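Local atomic coordinates of TlmII (Streptoalloteichus hindustanus, PDB entry 4HVM), a protein that takes part in tallysomycin biosynthesis, probably as a condensation-domain protein of nonribosomal peptide assembly whose family is associated with phosphopantetheine binding. Residues R25-A30 with H141-D146; G45-D50 with A156-Y161; P215-L220 with V429-Q434. All blocks are in the same frame, centred on the assembly; numbering follows the deposited sequence.

How the interactions relate
From the N terminus, helix 18-27 supplies residues 25-30, and interaction 1 closes only when the chain returns at 141-146, after strand 133-141. Before that return, residues 45-50 have led from strand 36-44 into helix 49-62; they meet the C-terminal part of helix 147-161 in interaction 2. The two closures therefore cross, both within the condensation-domain part of the chain, with centres about 30 Å apart. Interaction 3 comes afterwards, pairing strands 216-223 and 427-434 across more than 200 residues at one edge of the six-stranded mixed sheet. Its centre is about 23 Å from that of interaction 1.

Interaction 1. Residues R25-A30 with H141-D146; sequences RWLREA and HQMLLD
Leu27 holds CG beside its backbone N (chi1 -82°), which sends CD1 out from helix 18-27 toward the 141-146 loop. Gln142 answers with CG in the crowded position between N and the carbonyl carbon (chi1 67°), and its chain then runs out extended. The two side chains cross obliquely, Leu27 CD1 lying 3.8 Å from Gln142 CG. Leu27 CD1 also meets the imidazole carbon His141 CE1 at 3.9 Å, and Met143 CG, of a residue present as selenomethionine, at 4.1 Å. One leucine branch thus touches three successive residues of the loop. Trp26, its CG likewise in the crowded position, brings CZ2 to 3.7 Å from Gln142 OE1. Here the approach is tip to tip: the oxygen sits at the indole edge near its plane, with the amide turned 67° from the ring. Leu27 CG lies over the rim of one indole face.

His141 ND1 accepts the backbone N-H of Met143 at 3.1 Å, in the ring plane, a bond that fixes the rotation of the imidazole and, if the ring is neutral, would put its proton on NE2. The run His141-Asp146 probably corresponds to the HHxxxD part of the HHxxxDG motif of condensation domains, with Gln142 at the place of the second histidine. Asp146 forms a salt bridge with Arg284 and caps the start of helix 147-161. Gln20 of helix 18-27 binds Met143 O, Ala23 touches Gln142 and Met143, and Phe70 of strand 68-72 packs on Met143.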
loop_
_atom_site.group_PDB
_atom_site.type_symbol
_atom_site.label_atom_id
_atom_site.label_comp_id
_atom_site.label_asym_id
_atom_site.label_seq_id
_atom_site.Cartn_x
_atom_site.Cartn_y
_atom_site.Cartn_z
ATOM N N ARG A 25 13.864 -4.795 8.074
ATOM C CA ARG A 25 15.120 -5.216 7.460
ATOM C C ARG A 25 15.622 -4.223 6.416
ATOM O O ARG A 25 16.829 -4.020 6.278
ATOM C CB ARG A 25 14.992 -6.614 6.849
ATOM C CG ARG A 25 14.934 -7.732 7.876
ATOM C CD ARG A 25 14.980 -9.108 7.222
ATOM N NE ARG A 25 15.071 -10.182 8.213
ATOM C CZ ARG A 25 14.029 -10.848 8.704
ATOM N NH1 ARG A 25 12.801 -10.567 8.294
ATOM N NH2 ARG A 25 14.215 -11.803 9.607
ATOM N N TRP A 26 14.698 -3.599 5.690
ATOM C CA TRP A 26 15.067 -2.630 4.662
ATOM C C TRP A 26 14.810 -1.186 5.096
ATOM O O TRP A 26 15.485 -0.268 4.635
ATOM C CB TRP A 26 14.345 -2.930 3.342
ATOM C CG TRP A 26 12.878 -2.605 3.351
ATOM C CD1 TRP A 26 11.865 -3.393 3.818
ATOM C CD2 TRP A 26 12.260 -1.410 2.859
ATOM N NE1 TRP A 26 10.656 -2.760 3.655
ATOM C CE2 TRP A 26 10.871 -1.540 3.068
ATOM C CE3 TRP A 26 12.746 -0.241 2.266
ATOM C CZ2 TRP A 26 9.964 -0.544 2.701
ATOM C CZ3 TRP A 26 11.845 0.745 1.906
ATOM C CH2 TRP A 26 10.471 0.587 2.122
ATOM N N LEU A 27 13.841 -0.992 5.986
ATOM C CA LEU A 27 13.475 0.347 6.446
ATOM C C LEU A 27 14.499 0.963 7.389
ATOM O O LEU A 27 14.546 2.183 7.550
ATOM C CB LEU A 27 12.109 0.328 7.131
ATOM C CG LEU A 27 10.904 0.387 6.198
ATOM C CD1 LEU A 27 9.603 0.289 6.978
ATOM C CD2 LEU A 27 10.950 1.664 5.384
ATOM N N ARG A 28 15.307 0.119 8.020
ATOM C CA ARG A 28 16.271 0.577 9.015
ATOM C C ARG A 28 17.366 1.461 8.413
ATOM O O ARG A 28 17.825 2.415 9.046
ATOM C CB ARG A 28 16.889 -0.617 9.746
ATOM C CG ARG A 28 17.826 -0.245 10.880
ATOM C CD ARG A 28 18.286 -1.486 11.626
ATOM N NE ARG A 28 18.701 -2.540 10.706
ATOM C CZ ARG A 28 19.900 -2.602 10.134
ATOM N NH1 ARG A 28 20.807 -1.667 10.387
ATOM N NH2 ARG A 28 20.191 -3.597 9.307
ATOM N N GLU A 29 17.775 1.145 7.189
ATOM C CA GLU A 29 18.842 1.893 6.529
ATOM C C GLU A 29 18.319 2.860 5.470
ATOM O O GLU A 29 19.085 3.619 4.877
ATOM C CB GLU A 29 19.871 0.937 5.921
ATOM C CG GLU A 29 20.817 0.319 6.940
ATOM C CD GLU A 29 21.649 -0.810 6.359
ATOM O OE1 GLU A 29 22.855 -0.883 6.679
ATOM O OE2 GLU A 29 21.094 -1.625 5.590
ATOM N N ALA A 30 17.012 2.825 5.235
ATOM C CA ALA A 30 16.374 3.755 4.316
ATOM C C ALA A 30 16.032 5.036 5.066
ATOM O O ALA A 30 15.932 5.021 6.293
ATOM C CB ALA A 30 15.120 3.130 3.729
ATOM N N HIS A 141 3.545 5.498 9.992
ATOM C CA HIS A 141 4.594 4.537 9.683
ATOM C C HIS A 141 3.935 3.240 9.222
ATOM O O HIS A 141 2.954 2.791 9.818
ATOM C CB HIS A 141 5.429 4.290 10.938
ATOM C CG HIS A 141 6.757 3.653 10.675
ATOM N ND1 HIS A 141 6.890 2.331 10.312
ATOM C CD2 HIS A 141 8.013 4.155 10.742
ATOM C CE1 HIS A 141 8.171 2.047 10.160
ATOM N NE2 HIS A 141 8.874 3.136 10.415
ATOM N N GLN A 142 4.472 2.639 8.165
ATOM C CA GLN A 142 3.850 1.464 7.554
ATOM C C GLN A 142 3.937 0.209 8.424
ATOM O O GLN A 142 3.260 -0.781 8.157
ATOM C CB GLN A 142 4.458 1.182 6.178
ATOM C CG GLN A 142 5.911 0.742 6.226
ATOM C CD GLN A 142 6.360 0.074 4.943
ATOM O OE1 GLN A 142 6.743 0.743 3.982
ATOM N NE2 GLN A 142 6.316 -1.253 4.921
HETATM N N MSE A 143 4.775 0.253 9.455
HETATM C CA MSE A 143 4.911 -0.872 10.375
HETATM C C MSE A 143 3.861 -0.817 11.480
HETATM O O MSE A 143 3.832 -1.669 12.370
HETATM C CB MSE A 143 6.313 -0.904 10.984
HETATM C CG MSE A 143 7.392 -1.366 10.023
HETATM SE SE MSE A 143 9.160 -1.385 10.835
HETATM C CE MSE A 143 8.736 -2.403 12.437
ATOM N N LEU A 144 3.007 0.198 11.420
ATOM C CA LEU A 144 1.900 0.331 12.356
ATOM C C LEU A 144 0.573 0.222 11.624
ATOM O O LEU A 144 -0.325 -0.493 12.057
ATOM C CB LEU A 144 1.972 1.667 13.099
ATOM C CG LEU A 144 3.111 1.845 14.106
ATOM C CD1 LEU A 144 2.880 3.084 14.951
ATOM C CD2 LEU A 144 3.248 0.613 14.985
ATOM N N LEU A 145 0.457 0.935 10.509
ATOM C CA LEU A 145 -0.773 0.944 9.727
ATOM C C LEU A 145 -0.505 0.637 8.258
ATOM O O LEU A 145 0.318 1.294 7.623
ATOM C CB LEU A 145 -1.457 2.307 9.844
ATOM C CG LEU A 145 -1.720 2.829 11.257
ATOM C CD1 LEU A 145 -2.395 4.190 11.207
ATOM C CD2 LEU A 145 -2.560 1.842 12.045
ATOM N N ASP A 146 -1.199 -0.363 7.721
ATOM C CA ASP A 146 -1.149 -0.635 6.291
ATOM C C ASP A 146 -2.202 0.202 5.564
ATOM O O ASP A 146 -2.835 1.069 6.171
ATOM C CB ASP A 146 -1.320 -2.131 5.997
ATOM C CG ASP A 146 -2.559 -2.729 6.645
ATOM O OD1 ASP A 146 -3.450 -1.972 7.084
ATOM O OD2 ASP A 146 -2.643 -3.975 6.705
#

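Interaction 2. Residues G45-D50 with A156-Y161; sequences GRIDDD and AVWQAY
Residues 45-48 run as a connecting loop, opened by Gly45 at backbone angles that call for glycine, before Asp48 takes the N-cap position of helix 49-62, while 156-161 is helical, the nearest CA atoms (Asp48 and Tyr161) being 9.1 Å apart. The setting is a fold of the CoA-dependent acyltransferase type, to whose clan condensation domains belong, and the contact joins the loop after strand 36-44 to helix 147-161. The phenol of Tyr161 reaches across. Tyr161 has CG anti to its backbone N, which points the ring away from its own helix and over to the loop. Tyr161 OH accepts the N-H of Asp48 N at 2.9 Å, and the bond is nearly straight, 168° at the hydrogen. The backbone just ahead of helix 49-62 is thereby tied to a side chain of helix 147-161.

Further contacts surround the phenol. Tyr161 CE1 brings the ring edge to 3.5 Å from Asp48 O. Three residues back along the helix, Trp158 points an edge at one face of the phenol, CZ3 standing 4.1 Å above the Tyr161 plane and offset toward the rim, the ring planes steeply inclined. Ile47 closes the arrangement by crossing both aromatic side chains at about a right angle. Its CG2 lies near the phenol oxygen, while CG1, beside the backbone N, carries CD1 off toward the tryptophan.

Ile47 also packs on Val134 of strand 133-141, and Tyr161 on Leu52 of helix 49-62, so loop, strand and both helices converge here. At the far end of the isoleucine, Ile47 CD1 abuts the indole edge, near the ring plane, 4.1 Å from Trp158 CH2.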
loop_
_atom_site.group_PDB
_atom_site.type_symbol
_atom_site.label_atom_id
_atom_site.label_comp_id
_atom_site.label_asym_id
_atom_site.label_seq_id
_atom_site.Cartn_x
_atom_site.Cartn_y
_atom_site.Cartn_z
ATOM N N GLY A 45 -19.664 20.447 6.001
ATOM C CA GLY A 45 -20.886 20.776 6.713
ATOM C C GLY A 45 -20.562 21.526 7.988
ATOM O O GLY A 45 -19.457 22.045 8.136
ATOM N N ARG A 46 -21.515 21.593 8.912
ATOM C CA ARG A 46 -21.265 22.231 10.199
ATOM C C ARG A 46 -20.447 21.297 11.086
ATOM O O ARG A 46 -20.961 20.300 11.594
ATOM C CB ARG A 46 -22.579 22.610 10.885
ATOM C CG ARG A 46 -23.495 23.454 10.014
ATOM C CD ARG A 46 -24.630 24.081 10.812
ATOM N NE ARG A 46 -25.739 24.481 9.948
ATOM C CZ ARG A 46 -25.794 25.626 9.273
ATOM N NH1 ARG A 46 -24.801 26.504 9.355
ATOM N NH2 ARG A 46 -26.846 25.896 8.512
ATOM N N ILE A 47 -19.170 21.623 11.261
ATOM C CA ILE A 47 -18.250 20.759 11.995
ATOM C C ILE A 47 -17.648 21.465 13.206
ATOM O O ILE A 47 -17.057 22.538 13.083
ATOM C CB ILE A 47 -17.108 20.259 11.083
ATOM C CG1 ILE A 47 -17.674 19.524 9.865
ATOM C CG2 ILE A 47 -16.153 19.362 11.861
ATOM C CD1 ILE A 47 -16.623 19.165 8.833
ATOM N N ASP A 48 -17.808 20.861 14.378
ATOM C CA ASP A 48 -17.204 21.378 15.601
ATOM C C ASP A 48 -15.768 20.863 15.721
ATOM O O ASP A 48 -15.541 19.676 15.970
ATOM C CB ASP A 48 -18.033 20.949 16.812
ATOM C CG ASP A 48 -17.725 21.760 18.058
ATOM O OD1 ASP A 48 -16.709 22.489 18.075
ATOM O OD2 ASP A 48 -18.504 21.657 19.030
ATOM N N ASP A 49 -14.805 21.760 15.533
ATOM C CA ASP A 49 -13.392 21.387 15.544
ATOM C C ASP A 49 -12.956 20.764 16.865
ATOM O O ASP A 49 -12.272 19.741 16.880
ATOM C CB ASP A 49 -12.507 22.594 15.225
ATOM C CG ASP A 49 -12.520 22.955 13.753
ATOM O OD1 ASP A 49 -13.025 22.148 12.942
ATOM O OD2 ASP A 49 -12.010 24.043 13.408
ATOM N N ASP A 50 -13.357 21.384 17.969
ATOM C CA ASP A 50 -12.988 20.904 19.294
ATOM C C ASP A 50 -13.571 19.522 19.556
ATOM O O ASP A 50 -12.937 18.683 20.195
ATOM C CB ASP A 50 -13.454 21.891 20.365
ATOM C CG ASP A 50 -12.760 23.238 20.256
ATOM O OD1 ASP A 50 -11.520 23.254 20.087
ATOM O OD2 ASP A 50 -13.454 24.276 20.330
ATOM N N ALA A 156 -12.741 5.643 12.276
ATOM C CA ALA A 156 -12.995 5.518 13.707
ATOM C C ALA A 156 -13.095 6.879 14.396
ATOM O O ALA A 156 -13.849 7.043 15.356
ATOM C CB ALA A 156 -11.916 4.670 14.365
ATOM N N VAL A 157 -12.333 7.851 13.902
ATOM C CA VAL A 157 -12.362 9.199 14.458
ATOM C C VAL A 157 -13.712 9.859 14.202
ATOM O O VAL A 157 -14.289 10.481 15.094
ATOM C CB VAL A 157 -11.233 10.077 13.885
ATOM C CG1 VAL A 157 -11.340 11.496 14.422
ATOM C CG2 VAL A 157 -9.875 9.478 14.219
ATOM N N TRP A 158 -14.220 9.713 12.985
ATOM C CA TRP A 158 -15.531 10.253 12.648
ATOM C C TRP A 158 -16.649 9.519 13.383
ATOM O O TRP A 158 -17.689 10.103 13.689
ATOM C CB TRP A 158 -15.762 10.214 11.138
ATOM C CG TRP A 158 -15.073 11.330 10.403
ATOM C CD1 TRP A 158 -14.007 11.224 9.558
ATOM C CD2 TRP A 158 -15.402 12.724 10.462
ATOM N NE1 TRP A 158 -13.656 12.467 9.080
ATOM C CE2 TRP A 158 -14.498 13.404 9.622
ATOM C CE3 TRP A 158 -16.375 13.461 11.142
ATOM C CZ2 TRP A 158 -14.539 14.788 9.444
ATOM C CZ3 TRP A 158 -16.415 14.833 10.965
ATOM C CH2 TRP A 158 -15.503 15.482 10.123
ATOM N N GLN A 159 -16.432 8.237 13.659
ATOM C CA GLN A 159 -17.382 7.466 14.449
ATOM C C GLN A 159 -17.470 8.013 15.870
ATOM O O GLN A 159 -18.558 8.117 16.439
ATOM C CB GLN A 159 -16.994 5.985 14.485
ATOM C CG GLN A 159 -17.398 5.192 13.247
ATOM C CD GLN A 159 -17.182 3.695 13.414
ATOM O OE1 GLN A 159 -16.551 3.248 14.374
ATOM N NE2 GLN A 159 -17.711 2.913 12.479
ATOM N N ALA A 160 -16.318 8.360 16.435
ATOM C CA ALA A 160 -16.257 8.910 17.783
ATOM C C ALA A 160 -16.912 10.282 17.836
ATOM O O ALA A 160 -17.480 10.667 18.858
ATOM C CB ALA A 160 -14.812 8.990 18.256
ATOM N N TYR A 161 -16.836 11.011 16.726
ATOM C CA TYR A 161 -17.413 12.347 16.629
ATOM C C TYR A 161 -18.926 12.319 16.823
ATOM O O TYR A 161 -19.509 13.255 17.371
ATOM C CB TYR A 161 -17.060 12.971 15.277
ATOM C CG TYR A 161 -17.602 14.367 15.063
ATOM C CD1 TYR A 161 -16.950 15.473 15.591
ATOM C CD2 TYR A 161 -18.757 14.581 14.318
ATOM C CE1 TYR A 161 -17.435 16.754 15.392
ATOM C CE2 TYR A 161 -19.252 15.859 14.115
ATOM C CZ TYR A 161 -18.586 16.941 14.654
ATOM O OH TYR A 161 -19.075 18.214 14.454
#

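Interaction 3. Residues P215-L220 with V429-Q434; sequences PETSRL and VIVLDQ
Over one face of the Arg219 guanidinium lies the methyl CG2 of Thr217, 3.6 Å above the plane and offset toward the rim, while Val431 CG2 approaches the group obliquely. The carboxylate of Asp433 is engaged at OD1: Thr217 OG1 donates to it at 2.7 Å, meeting it nearly along its C-O axis. Thr217 OG1 and Asp433 CG each stand beside their own backbone N (chi1 -64° for both), so the two side chains lie side by side and point the same way. The same methyl also touches Val431, Thr217 CG2 to Val431 CG1 3.8 Å. An alanine at Asp433 would remove the acceptor of this bond and would probably loosen the rotation of Thr217, and with it the methyl over the guanidinium.

Strand 216-223, outermost in its mixed sheet within the chain, pairs antiparallel with 427-434. Glu216-Gln434, Ser218-Leu432 and Leu220-Ile430 are the hydrogen-bonded pairs, each with two backbone bonds, the shortest running from Leu432 N to Ser218 O at 2.8 Å. Ile430 N differs in approaching Leu220 O from above the carbonyl plane. On the face opposite Thr217 and Arg219, Leu220 CD2 stands 4.4 Å from Ile430 CD1, and helix 445-459 packs there, Leu447 touching Ser218 and Leu220.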
loop_
_atom_site.group_PDB
_atom_site.type_symbol
_atom_site.label_atom_id
_atom_site.label_comp_id
_atom_site.label_asym_id
_atom_site.label_seq_id
_atom_site.Cartn_x
_atom_site.Cartn_y
_atom_site.Cartn_z
ATOM N N PRO A 215 13.115 8.581 -12.057
ATOM C CA PRO A 215 11.685 8.263 -11.995
ATOM C C PRO A 215 10.803 9.420 -12.461
ATOM O O PRO A 215 10.949 10.543 -11.982
ATOM C CB PRO A 215 11.455 7.981 -10.508
ATOM C CG PRO A 215 12.523 8.746 -9.808
ATOM C CD PRO A 215 13.715 8.707 -10.716
ATOM N N GLU A 216 9.895 9.135 -13.387
ATOM C CA GLU A 216 8.974 10.141 -13.899
ATOM C C GLU A 216 7.526 9.673 -13.765
ATOM O O GLU A 216 7.229 8.493 -13.948
ATOM C CB GLU A 216 9.308 10.476 -15.353
ATOM C CG GLU A 216 9.477 9.262 -16.257
ATOM C CD GLU A 216 10.030 9.633 -17.621
ATOM O OE1 GLU A 216 10.055 10.840 -17.942
ATOM O OE2 GLU A 216 10.444 8.721 -18.370
ATOM N N THR A 217 6.630 10.603 -13.452
ATOM C CA THR A 217 5.240 10.269 -13.151
ATOM C C THR A 217 4.261 10.649 -14.263
ATOM O O THR A 217 4.301 11.758 -14.793
ATOM C CB THR A 217 4.802 10.934 -11.834
ATOM O OG1 THR A 217 5.569 10.392 -10.752
ATOM C CG2 THR A 217 3.323 10.703 -11.565
ATOM N N SER A 218 3.383 9.711 -14.605
ATOM C CA SER A 218 2.325 9.949 -15.573
ATOM C C SER A 218 0.994 9.515 -14.975
ATOM O O SER A 218 0.947 8.573 -14.185
ATOM C CB SER A 218 2.594 9.170 -16.858
ATOM O OG SER A 218 3.898 9.424 -17.346
ATOM N N ARG A 219 -0.085 10.198 -15.348
ATOM C CA ARG A 219 -1.402 9.894 -14.792
ATOM C C ARG A 219 -2.471 9.705 -15.863
ATOM O O ARG A 219 -2.492 10.411 -16.873
ATOM C CB ARG A 219 -1.835 10.986 -13.810
ATOM C CG ARG A 219 -0.968 11.067 -12.571
ATOM C CD ARG A 219 -1.422 12.176 -11.638
ATOM N NE ARG A 219 -0.504 12.336 -10.514
ATOM C CZ ARG A 219 0.605 13.065 -10.558
ATOM N NH1 ARG A 219 0.936 13.702 -11.674
ATOM N NH2 ARG A 219 1.386 13.156 -9.490
ATOM N N LEU A 220 -3.350 8.737 -15.628
ATOM C CA LEU A 220 -4.492 8.486 -16.493
ATOM C C LEU A 220 -5.770 8.463 -15.667
ATOM O O LEU A 220 -5.968 7.569 -14.844
ATOM C CB LEU A 220 -4.328 7.150 -17.219
ATOM C CG LEU A 220 -5.538 6.680 -18.037
ATOM C CD1 LEU A 220 -5.794 7.613 -19.211
ATOM C CD2 LEU A 220 -5.342 5.252 -18.508
ATOM N N VAL A 429 -7.837 7.385 -10.593
ATOM C CA VAL A 429 -6.654 7.875 -11.285
ATOM C C VAL A 429 -5.508 6.880 -11.175
ATOM O O VAL A 429 -5.096 6.514 -10.075
ATOM C CB VAL A 429 -6.204 9.242 -10.744
ATOM C CG1 VAL A 429 -4.903 9.681 -11.402
ATOM C CG2 VAL A 429 -7.286 10.272 -10.972
ATOM N N ILE A 430 -5.006 6.440 -12.323
ATOM C CA ILE A 430 -3.863 5.539 -12.366
ATOM C C ILE A 430 -2.551 6.324 -12.360
ATOM O O ILE A 430 -2.247 7.050 -13.305
ATOM C CB ILE A 430 -3.914 4.640 -13.612
ATOM C CG1 ILE A 430 -5.183 3.789 -13.598
ATOM C CG2 ILE A 430 -2.686 3.757 -13.676
ATOM C CD1 ILE A 430 -5.341 2.903 -14.820
ATOM N N VAL A 431 -1.780 6.186 -11.287
ATOM C CA VAL A 431 -0.508 6.892 -11.179
ATOM C C VAL A 431 0.657 5.975 -11.541
ATOM O O VAL A 431 0.881 4.954 -10.892
ATOM C CB VAL A 431 -0.291 7.466 -9.770
ATOM C CG1 VAL A 431 0.992 8.270 -9.727
ATOM C CG2 VAL A 431 -1.472 8.327 -9.357
ATOM N N LEU A 432 1.398 6.349 -12.580
ATOM C CA LEU A 432 2.477 5.509 -13.098
ATOM C C LEU A 432 3.844 6.108 -12.814
ATOM O O LEU A 432 4.101 7.266 -13.136
ATOM C CB LEU A 432 2.319 5.304 -14.606
ATOM C CG LEU A 432 3.468 4.605 -15.329
ATOM C CD1 LEU A 432 3.554 3.144 -14.920
ATOM C CD2 LEU A 432 3.313 4.736 -16.837
ATOM N N ASP A 433 4.722 5.307 -12.216
ATOM C CA ASP A 433 6.095 5.722 -11.948
ATOM C C ASP A 433 7.056 4.845 -12.743
ATOM O O ASP A 433 7.179 3.652 -12.476
ATOM C CB ASP A 433 6.400 5.626 -10.452
ATOM C CG ASP A 433 5.563 6.583 -9.622
ATOM O OD1 ASP A 433 5.419 7.756 -10.026
ATOM O OD2 ASP A 433 5.035 6.158 -8.574
ATOM N N GLN A 434 7.734 5.431 -13.724
ATOM C CA GLN A 434 8.602 4.657 -14.608
ATOM C C GLN A 434 10.065 5.071 -14.558
ATOM O O GLN A 434 10.398 6.185 -14.162
ATOM C CB GLN A 434 8.103 4.728 -16.053
ATOM C CG GLN A 434 6.923 3.827 -16.335
ATOM C CD GLN A 434 7.007 3.169 -17.699
ATOM O OE1 GLN A 434 7.277 1.973 -17.808
ATOM N NE2 GLN A 434 6.769 3.949 -18.747
#